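Local coordinates for protein TetR-family transcriptional regulator (PDB 2G7L) that probably regulates transcription as a dimeric TetR-family protein, binding DNA through an N-terminal helix-turn-helix and carrying an all-helical C-terminal domain, at residues Leu132-Leu135 with Ala136-Gly139. Residues are numbered along the deposited sequence; the frame is centred on the assembly and turned at random.
Sequences LELL and ARSG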
loop_
_atom_site.group_PDB
_atom_site.type_symbol
_atom_site.label_atom_id
_atom_site.label_comp_id
_atom_site.label_asym_id
_atom_site.label_seq_id
_atom_site.Cartn_x
_atom_site.Cartn_y
_atom_site.Cartn_z
ATOM N N LEU A 132 9.556 -5.198 -16.577
ATOM C CA LEU A 132 10.158 -4.104 -17.291
ATOM C C LEU A 132 10.229 -4.377 -18.825
ATOM O O LEU A 132 9.951 -3.481 -19.663
ATOM C CB LEU A 132 11.567 -3.901 -16.776
ATOM C CG LEU A 132 11.913 -3.043 -15.584
ATOM C CD1 LEU A 132 13.397 -3.248 -15.175
ATOM C CD2 LEU A 132 11.728 -1.613 -15.921
ATOM N N GLU A 133 10.600 -5.617 -19.156
ATOM C CA GLU A 133 10.717 -6.091 -20.538
ATOM C C GLU A 133 9.400 -5.915 -21.286
ATOM O O GLU A 133 9.357 -5.390 -22.388
ATOM C CB GLU A 133 11.026 -7.603 -20.478
ATOM C CG GLU A 133 11.684 -8.203 -21.706
ATOM C CD GLU A 133 11.637 -9.748 -21.671
ATOM O OE1 GLU A 133 11.293 -10.327 -22.731
ATOM O OE2 GLU A 133 11.871 -10.384 -20.592
ATOM N N LEU A 134 8.350 -6.455 -20.692
ATOM C CA LEU A 134 7.001 -6.384 -21.237
ATOM C C LEU A 134 6.512 -4.928 -21.329
ATOM O O LEU A 134 6.060 -4.454 -22.379
ATOM C CB LEU A 134 6.070 -7.205 -20.357
ATOM C CG LEU A 134 6.239 -8.717 -20.443
ATOM C CD1 LEU A 134 5.264 -9.448 -19.545
ATOM C CD2 LEU A 134 5.993 -9.246 -21.888
ATOM N N LEU A 135 6.598 -4.201 -20.226
ATOM C CA LEU A 135 6.106 -2.835 -20.262
ATOM C C LEU A 135 6.796 -2.016 -21.331
ATOM O O LEU A 135 6.207 -1.129 -21.949
ATOM C CB LEU A 135 6.215 -2.149 -18.865
ATOM C CG LEU A 135 5.505 -0.778 -18.764
ATOM C CD1 LEU A 135 3.963 -0.803 -19.185
ATOM C CD2 LEU A 135 5.732 -0.133 -17.405
ATOM N N ALA A 136 8.079 -2.262 -21.512
ATOM C CA ALA A 136 8.913 -1.502 -22.475
ATOM C C ALA A 136 8.415 -1.627 -23.979
ATOM O O ALA A 136 8.642 -0.708 -24.780
ATOM C CB ALA A 136 10.394 -1.961 -22.357
ATOM N N ARG A 137 7.729 -2.731 -24.277
ATOM C CA ARG A 137 7.237 -3.063 -25.629
ATOM C C ARG A 137 6.146 -2.081 -26.033
ATOM O O ARG A 137 5.870 -1.898 -27.226
ATOM C CB ARG A 137 6.744 -4.534 -25.670
ATOM C CG ARG A 137 7.909 -5.553 -25.400
ATOM C CD ARG A 137 7.644 -7.077 -25.541
ATOM N NE ARG A 137 8.922 -7.835 -25.447
ATOM C CZ ARG A 137 9.057 -9.121 -25.102
ATOM N NH1 ARG A 137 10.260 -9.664 -25.044
ATOM N NH2 ARG A 137 8.014 -9.878 -24.783
ATOM N N SER A 138 5.535 -1.434 -25.022
ATOM C CA SER A 138 4.529 -0.409 -25.252
ATOM C C SER A 138 5.116 0.701 -26.140
ATOM O O SER A 138 4.360 1.463 -26.713
ATOM C CB SER A 138 4.113 0.215 -23.898
ATOM O OG SER A 138 5.153 1.098 -23.417
ATOM N N GLY A 139 6.441 0.824 -26.217
ATOM C CA GLY A 139 7.079 1.931 -26.901
ATOM C C GLY A 139 7.277 3.161 -26.055
ATOM O O GLY A 139 8.033 4.057 -26.427
#
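The C-terminal end of helix 122-136 shows how a helix can tighten its last turn before the chain leaves it, with Ala136, Arg137 and Ser138 all bonding back onto Leu132, Leu134 and Leu135. Ala136 N still makes the i to i-4 bond of a regular alpha-helix, reaching Leu132 O at 2.9 Å. The next two amides reach back only three residues: Arg137 N bonds to Leu134 O at 3.1 Å and Ser138 N to Leu135 O at 3.2 Å. Leu135 O is gripped twice, because Ser138 OG also donates to it at 2.9 Å and arrives almost straight on, with a C=O...OG angle of 173°. A chi1 of 75° folds this hydroxyl back over its own backbone toward the helix end; it also bonds to Ala140 N, tying the last turn to the following loop. On the outer surface, Glu133 and Arg137 run side by side, and in the arginine conformer described, one of two modelled, OE1 of Glu133 forms a salt bridge with Arg137 NH1 at 2.6 Å, the carboxylate and guanidinium planes standing 79° apart. The same extended conformer brings NH2 obliquely to within 3.6 Å of Leu134 CD2, while Trp89 of helix 89-106 touches both Arg137 and Ser138. Leu132 and Leu135 pack inward on Val145 and Val149 of helix 142-161, and Leu132 also meets Ile194 of the second subunit. Gly139 leaves the helical conformation with a positive phi, and its N bonds to Ala136 O, closing a type I beta turn. Backbone bonds that reach back three residues instead of four, followed by a glycine of positive phi, are typical of helix C-termini, here at the link between two helices of a TetR-like C-terminal domain.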